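Local coordinates for hypothetical protein (Sus scrofa, PDB 3WOC), which is a prostate-derived, heparin-binding glycoprotein of boar sperm with a jacalin-like lectin fold and capacitation-related properties, at residues L81-T85 with S95-T100; G23-I27 with E61-H65; Y13-S17 with S49-G53. One frame throughout, in Å; residues are numbered along the deposited sequence.

Overall arrangement
The three contacts sample a jacalin-like beta-prism, built of three antiparallel four-stranded sheets. Contact 1 joins strands 81-88 and 93-97 of one sheet, contact 2 joins 24-31 and 58-63 of another, and contact 3 packs strand 12-17 of the third against strand 47-53, in the same sheet as contact 2. Centres lie about 18 Å (contacts 1 and 2), 19 Å (1 and 3) and 16 Å (2 and 3) apart. Contacts 2 and 3 interleave along the chain, and both close before contact 1 opens. Phe96 of contact 1 touches Leu62 and Ile27 of contact 2, so the two sheets share a hydrophobic interior; contacts 1 and 3 flank the chain centre from opposite sides.

Contact 1 (L81-T85 with S95-T100); sequences LQHVT and SFGLET
Segment 81-85 runs antiparallel to the start of 95-100, the strand axes 4.7 Å apart at closest approach, with Val84 and Phe96 as a hydrogen-bonded pair and Thr85 facing Ser95 as a non-hydrogen-bonded one. Both belong to the beta hairpin of strands 81-88 and 93-97 in one sheet of the jacalin-like prism, and Gln82 with His83 makes a classic beta bulge opposite Arg76 of the neighbouring strand 70-77. Two backbone bonds fix the Val84-Phe96 pair: Val84 N to Phe96 O at 2.9 Å and Phe96 N to Val84 O at 2.7 Å. Inward, Val84 CG1 meets Phe96 CD2 at 4.2 Å, and the Phe96 ring continues onto Ile27 and Leu62 of the adjoining sheet, while Val84 reaches Ile37 and Ile73.

Next to this pair, the imidazole of His83 makes several side-chain contacts. With CG anti to the backbone N (chi1 173°), the ring lies across the backbone from Ser95 to Gly97. ND1 donates to Gly97 O at 3.2 Å in a nearly straight bond (169°); the oxygen lies close to the ring plane, but the donor stands above the carbonyl plane rather than on a lone pair. Glu99, in the following turn, lies alongside, pointing the same way, and its CG sits squarely over one ring face, a CH-pi contact 3.6 Å from the centroid. Beyond CG the Glu99 chain runs extended, and its OE1 makes a weak hydrogen bond with Tyr74 OH. The carboxylate comes near the imidazole without contact, a neighbourhood that could favour a protonated ring. At the ring edge Ser95 packs its CB on CE1. One residue earlier, Gln82 CB lies 3.2 Å from Leu98 O.

Contact 2 (G23-I27 with E61-H65); sequences GITGI and ELILH
Ile27 and Leu62 pair across two neighbouring antiparallel strands of a beta-prism sheet, the inner 24-31 and the outermost 58-63. Their backbones exchange two hydrogen bonds, Ile27 N to Leu62 O and Leu62 N to Ile27 O, each 3.0 Å; in the second the donor lies in the carbonyl plane. This is the closely packed side. Ile27 CG2 sits between the backbone N and the carbonyl carbon and comes to 3.8 Å from Leu62 CB, the two side chains crossing at a slant. Both continue inward onto Leu86 and Phe96 of the neighbouring sheet, so the pair belongs to the prism's hydrophobic interior.

Gly26, itself buried, is the non-hydrogen-bonded partner of Ile63; between the strands its CA comes to 3.3 Å from Leu62 O in a CA-H...O contact. The solvent side is that of Ile63 and Glu61. Exposed Ile63 has its side chain on the face opposite Ile27 and Leu62, touching Arg43 of strand 37-44, and Glu61, likewise exposed, carries its carboxylate beyond the contact to a salt bridge with Arg28. Thr25, its side chain turned away from the opposite segment, is hydrogen-bonded through its hydroxyl to Gly45 O, just past strand 37-44, and to Arg43 NE on that strand.

Past the end of strand 58-63 the packing is close again. A third bond ties the two segments, Leu64 N to Thr25 O at 2.9 Å, though the donor stands 36° out of the carbonyl plane. Leu64, buried, points toward the first segment: its CD2 approaches Ile24 CG2 at 4.1 Å, and its CB lies 3.2 Å from Thr25 O.

Contact 3 (Y13-S17 with S49-G53); sequences YFITS and SEKYG. With DIO (1,4-diethylene dioxide), chain K.
Phe14 and Tyr52 meet between two sheets of the jacalin-like beta-prism, strand 12-17 facing strand 47-53 through side chains, with no hydrogen bond running directly from one segment to the other. Aromatic packing dominates. The two ring planes are within 12° of parallel, but slid so far apart, centroids 5.1 Å, that they scarcely overlap. What covers one face of Phe14 is instead the Tyr52 methylene: CB stands over the ring, 3.8 Å from its centroid, as a CH-pi contact. In return Phe14 CB touches Tyr52 CD1 at 3.3 Å. Phe14 CG lies between the backbone N and the carbonyl carbon (chi1 73°), a torsion that brings the ring face up beneath Tyr52. Around this pair, Ile40 and Phe122 extend the buried apolar layer.

A second apolar contact, further along the strand, sets the carbons of a threonine against the tyrosine ring. Thr16 lays its CB against Tyr52 CE2 at 3.5 Å, with CG2 beside it; Val42 and Val118 also touch Thr16.

Among the polar contacts, the tyrosine OH is hydrogen-bonded to Gly1 N, at the start of the modelled chain. Thr16 OG1 and Ser49 OG find outside partners on the neighbouring strand 37-44, Tyr44 OH and Val42 N respectively. Both Thr16 and Tyr52 also approach a 1,4-dioxane molecule, probably from the crystallisation liquor, which fits between Thr16 and the Ser49-Glu50 backbone, its other oxygen, O1, near Glu50 N. Tyr52 OH makes a weak hydrogen bond to dioxane O1' at 3.3 Å, and that oxygen sits at the edge of the tyrosine ring, near its plane. The adjacent dioxane carbon C1' packs on Ser49 CB at 3.6 Å.

Contact 1 (L81-T85 with S95-T100)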
loop_
_atom_site.group_PDB
_atom_site.type_symbol
_atom_site.label_atom_id
_atom_site.label_comp_id
_atom_site.label_asym_id
_atom_site.label_seq_id
_atom_site.Cartn_x
_atom_site.Cartn_y
_atom_site.Cartn_z
ATOM N N LEU A 81 -0.306 7.919 -7.658
ATOM C CA LEU A 81 0.798 7.193 -7.047
ATOM C C LEU A 81 1.554 6.440 -8.137
ATOM O O LEU A 81 0.974 5.610 -8.843
ATOM C CB LEU A 81 0.279 6.228 -5.979
ATOM C CG LEU A 81 1.294 5.343 -5.248
ATOM C CD1 LEU A 81 2.216 6.171 -4.356
ATOM C CD2 LEU A 81 0.570 4.281 -4.444
ATOM N N GLN A 82 2.841 6.756 -8.272
ATOM C CA GLN A 82 3.691 6.197 -9.328
ATOM C C GLN A 82 4.466 4.977 -8.859
ATOM O O GLN A 82 4.428 3.921 -9.488
ATOM C CB GLN A 82 4.692 7.247 -9.833
ATOM C CG GLN A 82 4.101 8.373 -10.670
ATOM C CD GLN A 82 3.700 7.941 -12.066
ATOM O OE1 GLN A 82 4.091 6.873 -12.546
ATOM N NE2 GLN A 82 2.915 8.777 -12.730
ATOM N N HIS A 83 5.172 5.137 -7.747
ATOM C CA HIS A 83 6.154 4.161 -7.306
ATOM C C HIS A 83 6.084 3.954 -5.797
ATOM O O HIS A 83 5.881 4.900 -5.035
ATOM C CB HIS A 83 7.555 4.629 -7.718
ATOM C CG HIS A 83 8.667 3.781 -7.182
ATOM N ND1 HIS A 83 9.071 2.612 -7.789
ATOM C CD2 HIS A 83 9.465 3.938 -6.098
ATOM C CE1 HIS A 83 10.068 2.083 -7.102
ATOM N NE2 HIS A 83 10.327 2.869 -6.072
ATOM N N VAL A 84 6.245 2.700 -5.386
ATOM C CA VAL A 84 6.412 2.347 -3.981
ATOM C C VAL A 84 7.521 1.303 -3.846
ATOM O O VAL A 84 7.538 0.309 -4.571
ATOM C CB VAL A 84 5.065 1.879 -3.353
ATOM C CG1 VAL A 84 5.234 0.660 -2.470
ATOM C CG2 VAL A 84 4.421 3.016 -2.574
ATOM N N THR A 85 8.476 1.569 -2.956
ATOM C CA THR A 85 9.422 0.544 -2.511
ATOM C C THR A 85 9.299 0.314 -1.007
ATOM O O THR A 85 9.503 1.224 -0.201
ATOM C CB THR A 85 10.902 0.812 -2.924
ATOM O OG1 THR A 85 11.786 0.123 -2.024
ATOM C CG2 THR A 85 11.230 2.270 -2.877
ATOM N N SER A 95 10.409 -3.100 -5.081
ATOM C CA SER A 95 9.998 -1.926 -5.846
ATOM C C SER A 95 8.835 -2.214 -6.789
ATOM O O SER A 95 8.844 -3.207 -7.522
ATOM C CB SER A 95 11.178 -1.354 -6.631
ATOM O OG SER A 95 12.110 -0.735 -5.764
ATOM N N PHE A 96 7.839 -1.331 -6.754
ATOM C CA PHE A 96 6.657 -1.427 -7.606
ATOM C C PHE A 96 6.436 -0.087 -8.297
ATOM O O PHE A 96 6.574 0.958 -7.673
ATOM C CB PHE A 96 5.412 -1.784 -6.781
ATOM C CG PHE A 96 5.580 -2.992 -5.897
ATOM C CD1 PHE A 96 5.192 -4.249 -6.338
ATOM C CD2 PHE A 96 6.113 -2.869 -4.617
ATOM C CE1 PHE A 96 5.343 -5.374 -5.521
ATOM C CE2 PHE A 96 6.270 -3.984 -3.798
ATOM C CZ PHE A 96 5.883 -5.238 -4.248
ATOM N N GLY A 97 6.099 -0.124 -9.583
ATOM C CA GLY A 97 5.779 1.087 -10.340
ATOM C C GLY A 97 6.968 1.869 -10.873
ATOM O O GLY A 97 8.123 1.518 -10.630
ATOM N N LEU A 98 6.670 2.946 -11.597
ATOM C CA LEU A 98 7.686 3.765 -12.255
ATOM C C LEU A 98 8.135 4.925 -11.367
ATOM O O LEU A 98 7.308 5.654 -10.820
ATOM C CB LEU A 98 7.145 4.284 -13.596
ATOM C CG LEU A 98 8.004 5.175 -14.500
ATOM C CD1 LEU A 98 9.157 4.400 -15.129
ATOM C CD2 LEU A 98 7.136 5.806 -15.577
ATOM N N GLU A 99 9.448 5.097 -11.235
ATOM C CA GLU A 99 10.015 6.164 -10.409
ATOM C C GLU A 99 9.910 7.538 -11.062
ATOM O O GLU A 99 10.824 7.961 -11.777
ATOM C CB GLU A 99 11.482 5.880 -10.103
ATOM C CG GLU A 99 11.727 4.924 -8.964
ATOM C CD GLU A 99 13.168 4.965 -8.506
ATOM O OE1 GLU A 99 13.597 6.024 -7.998
ATOM O OE2 GLU A 99 13.870 3.943 -8.655
ATOM N N THR A 100 8.802 8.234 -10.810
ATOM C CA THR A 100 8.609 9.590 -11.330
ATOM C C THR A 100 7.842 10.463 -10.345
ATOM O O THR A 100 6.906 10.002 -9.693
ATOM C CB THR A 100 7.853 9.594 -12.681
ATOM O OG1 THR A 100 8.165 8.408 -13.419
ATOM C CG2 THR A 100 8.230 10.821 -13.508
#

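Contact 2 (G23-I27 with E61-H65)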
loop_
_atom_site.group_PDB
_atom_site.type_symbol
_atom_site.label_atom_id
_atom_site.label_comp_id
_atom_site.label_asym_id
_atom_site.label_seq_id
_atom_site.Cartn_x
_atom_site.Cartn_y
_atom_site.Cartn_z
ATOM N N GLY A 23 -0.986 -10.166 11.463
ATOM C CA GLY A 23 -0.563 -8.963 10.762
ATOM C C GLY A 23 -0.236 -9.243 9.311
ATOM O O GLY A 23 -0.447 -10.356 8.821
ATOM N N ILE A 24 0.285 -8.222 8.635
ATOM C CA ILE A 24 0.583 -8.277 7.204
ATOM C C ILE A 24 1.641 -9.335 6.889
ATOM O O ILE A 24 2.729 -9.334 7.472
ATOM C CB ILE A 24 1.020 -6.886 6.661
ATOM C CG1 ILE A 24 -0.089 -5.851 6.905
ATOM C CG2 ILE A 24 1.418 -6.972 5.178
ATOM C CD1 ILE A 24 0.220 -4.449 6.397
ATOM N N THR A 25 1.297 -10.230 5.969
ATOM C CA THR A 25 2.175 -11.322 5.553
ATOM C C THR A 25 2.555 -11.205 4.074
ATOM O O THR A 25 3.402 -11.948 3.576
ATOM C CB THR A 25 1.512 -12.698 5.798
ATOM O OG1 THR A 25 0.247 -12.747 5.129
ATOM C CG2 THR A 25 1.306 -12.943 7.289
ATOM N N GLY A 26 1.919 -10.266 3.380
ATOM C CA GLY A 26 2.158 -10.055 1.960
ATOM C C GLY A 26 1.496 -8.798 1.437
ATOM O O GLY A 26 0.617 -8.224 2.085
ATOM N N ILE A 27 1.919 -8.378 0.249
ATOM C CA ILE A 27 1.415 -7.156 -0.367
ATOM C C ILE A 27 1.307 -7.339 -1.883
ATOM O O ILE A 27 2.229 -7.841 -2.527
ATOM C CB ILE A 27 2.311 -5.935 0.005
ATOM C CG1 ILE A 27 1.476 -4.657 0.209
ATOM C CG2 ILE A 27 3.469 -5.775 -0.976
ATOM C CD1 ILE A 27 0.964 -3.978 -1.060
ATOM N N GLU A 61 3.775 -8.914 -6.414
ATOM C CA GLU A 61 3.702 -9.291 -5.004
ATOM C C GLU A 61 5.047 -9.276 -4.286
ATOM O O GLU A 61 6.072 -9.669 -4.847
ATOM C CB GLU A 61 3.070 -10.675 -4.851
ATOM C CG GLU A 61 1.567 -10.712 -5.054
ATOM C CD GLU A 61 1.022 -12.125 -5.171
ATOM O OE1 GLU A 61 -0.037 -12.300 -5.809
ATOM O OE2 GLU A 61 1.650 -13.062 -4.632
ATOM N N LEU A 62 5.024 -8.797 -3.046
ATOM C CA LEU A 62 6.083 -9.070 -2.089
ATOM C C LEU A 62 5.492 -9.988 -1.035
ATOM O O LEU A 62 4.551 -9.614 -0.335
ATOM C CB LEU A 62 6.618 -7.785 -1.445
ATOM C CG LEU A 62 7.567 -7.932 -0.242
ATOM C CD1 LEU A 62 8.907 -8.563 -0.625
ATOM C CD2 LEU A 62 7.786 -6.593 0.451
ATOM N N ILE A 63 6.028 -11.200 -0.943
ATOM C CA ILE A 63 5.578 -12.153 0.062
ATOM C C ILE A 63 6.565 -12.151 1.222
ATOM O O ILE A 63 7.754 -12.433 1.050
ATOM C CB ILE A 63 5.370 -13.581 -0.523
ATOM C CG1 ILE A 63 4.411 -13.551 -1.729
ATOM C CG2 ILE A 63 4.877 -14.549 0.555
ATOM C CD1 ILE A 63 3.028 -12.943 -1.457
ATOM N N LEU A 64 6.059 -11.804 2.400
ATOM C CA LEU A 64 6.881 -11.678 3.594
ATOM C C LEU A 64 7.180 -13.038 4.219
ATOM O O LEU A 64 6.289 -13.886 4.334
ATOM C CB LEU A 64 6.201 -10.752 4.610
ATOM C CG LEU A 64 6.544 -9.250 4.662
ATOM C CD1 LEU A 64 7.265 -8.733 3.423
ATOM C CD2 LEU A 64 5.294 -8.427 4.944
ATOM N N HIS A 65 8.441 -13.236 4.603
ATOM C CA HIS A 65 8.852 -14.407 5.373
ATOM C C HIS A 65 8.190 -14.356 6.751
ATOM O O HIS A 65 7.842 -13.271 7.224
ATOM C CB HIS A 65 10.377 -14.444 5.540
ATOM C CG HIS A 65 11.140 -14.406 4.251
ATOM N ND1 HIS A 65 10.831 -15.209 3.174
ATOM C CD2 HIS A 65 12.222 -13.681 3.881
ATOM C CE1 HIS A 65 11.677 -14.965 2.189
ATOM N NE2 HIS A 65 12.533 -14.044 2.594
#

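Contact 3 (Y13-S17 with S49-G53)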
loop_
_atom_site.group_PDB
_atom_site.type_symbol
_atom_site.label_atom_id
_atom_site.label_comp_id
_atom_site.label_asym_id
_atom_site.label_seq_id
_atom_site.Cartn_x
_atom_site.Cartn_y
_atom_site.Cartn_z
ATOM N N TYR A 13 -12.590 6.329 -1.556
ATOM C CA TYR A 13 -11.707 6.152 -0.407
ATOM C C TYR A 13 -11.702 4.727 0.113
ATOM O O TYR A 13 -12.690 4.007 -0.022
ATOM C CB TYR A 13 -12.086 7.142 0.707
ATOM C CG TYR A 13 -11.944 8.574 0.255
ATOM C CD1 TYR A 13 -13.007 9.246 -0.346
ATOM C CD2 TYR A 13 -10.730 9.240 0.380
ATOM C CE1 TYR A 13 -12.866 10.549 -0.793
ATOM C CE2 TYR A 13 -10.583 10.539 -0.058
ATOM C CZ TYR A 13 -11.650 11.186 -0.640
ATOM O OH TYR A 13 -11.492 12.476 -1.069
ATOM N N PHE A 14 -10.577 4.327 0.698
ATOM C CA PHE A 14 -10.459 3.014 1.311
ATOM C C PHE A 14 -9.678 3.057 2.621
ATOM O O PHE A 14 -8.873 3.961 2.852
ATOM C CB PHE A 14 -9.839 1.999 0.334
ATOM C CG PHE A 14 -8.361 2.189 0.097
ATOM C CD1 PHE A 14 -7.419 1.536 0.898
ATOM C CD2 PHE A 14 -7.908 3.005 -0.936
ATOM C CE1 PHE A 14 -6.056 1.704 0.680
ATOM C CE2 PHE A 14 -6.546 3.181 -1.162
ATOM C CZ PHE A 14 -5.618 2.532 -0.350
ATOM N N ILE A 15 -9.942 2.068 3.470
ATOM C CA ILE A 15 -9.170 1.824 4.684
ATOM C C ILE A 15 -9.100 0.313 4.909
ATOM O O ILE A 15 -10.110 -0.385 4.849
ATOM C CB ILE A 15 -9.748 2.586 5.935
ATOM C CG1 ILE A 15 -9.075 2.138 7.243
ATOM C CG2 ILE A 15 -11.262 2.414 6.052
ATOM C CD1 ILE A 15 -7.864 2.955 7.658
ATOM N N THR A 16 -7.892 -0.190 5.118
ATOM C CA THR A 16 -7.697 -1.587 5.486
ATOM C C THR A 16 -6.674 -1.670 6.612
ATOM O O THR A 16 -5.692 -0.923 6.628
ATOM C CB THR A 16 -7.311 -2.484 4.272
ATOM O OG1 THR A 16 -7.002 -3.808 4.720
ATOM C CG2 THR A 16 -6.125 -1.927 3.507
ATOM N N SER A 17 -6.931 -2.561 7.565
ATOM C CA SER A 17 -6.094 -2.679 8.756
ATOM C C SER A 17 -6.159 -4.081 9.348
ATOM O O SER A 17 -7.090 -4.839 9.065
ATOM C CB SER A 17 -6.513 -1.645 9.803
ATOM O OG SER A 17 -5.454 -1.385 10.705
ATOM N N SER A 49 -6.900 -9.243 1.326
ATOM C CA SER A 49 -7.968 -8.267 1.531
ATOM C C SER A 49 -8.785 -8.026 0.259
ATOM O O SER A 49 -8.518 -8.613 -0.789
ATOM C CB SER A 49 -7.383 -6.941 2.029
ATOM O OG SER A 49 -6.611 -6.309 1.020
ATOM N N GLU A 50 -9.790 -7.163 0.377
ATOM C CA GLU A 50 -10.500 -6.604 -0.765
ATOM C C GLU A 50 -9.524 -5.797 -1.633
ATOM O O GLU A 50 -8.542 -5.242 -1.130
ATOM C CB GLU A 50 -11.629 -5.703 -0.257
ATOM C CG GLU A 50 -12.517 -5.077 -1.328
ATOM C CD GLU A 50 -13.406 -3.971 -0.778
ATOM O OE1 GLU A 50 -13.749 -3.046 -1.549
ATOM O OE2 GLU A 50 -13.758 -4.022 0.424
ATOM N N LYS A 51 -9.793 -5.752 -2.937
ATOM C CA LYS A 51 -9.013 -4.942 -3.868
ATOM C C LYS A 51 -9.332 -3.470 -3.651
ATOM O O LYS A 51 -10.499 -3.070 -3.672
ATOM C CB LYS A 51 -9.339 -5.325 -5.311
ATOM C CG LYS A 51 -8.482 -4.626 -6.365
ATOM C CD LYS A 51 -7.408 -5.547 -6.928
ATOM C CE LYS A 51 -7.995 -6.567 -7.902
ATOM N NZ LYS A 51 -8.678 -5.924 -9.061
ATOM N N TYR A 52 -8.294 -2.667 -3.444
ATOM C CA TYR A 52 -8.480 -1.240 -3.214
ATOM C C TYR A 52 -7.861 -0.377 -4.304
ATOM O O TYR A 52 -6.656 -0.133 -4.312
ATOM C CB TYR A 52 -7.979 -0.840 -1.822
ATOM C CG TYR A 52 -8.787 -1.463 -0.704
ATOM C CD1 TYR A 52 -10.149 -1.196 -0.574
ATOM C CD2 TYR A 52 -8.193 -2.326 0.217
ATOM C CE1 TYR A 52 -10.894 -1.763 0.444
ATOM C CE2 TYR A 52 -8.936 -2.903 1.238
ATOM C CZ TYR A 52 -10.285 -2.614 1.345
ATOM O OH TYR A 52 -11.034 -3.176 2.351
ATOM N N GLY A 53 -8.711 0.076 -5.220
ATOM C CA GLY A 53 -8.310 0.972 -6.295
ATOM C C GLY A 53 -9.088 0.700 -7.563
ATOM O O GLY A 53 -10.221 0.218 -7.514
HETATM C C1 DIO K . -10.750 -7.438 3.931
HETATM C C2 DIO K . -12.365 -5.696 4.221
HETATM C "C1'" DIO K . -9.737 -6.657 4.769
HETATM C "C2'" DIO K . -11.373 -4.964 5.127
HETATM O O1 DIO K . -11.665 -6.538 3.297
HETATM O "O1'" DIO K . -10.034 -5.259 4.721
#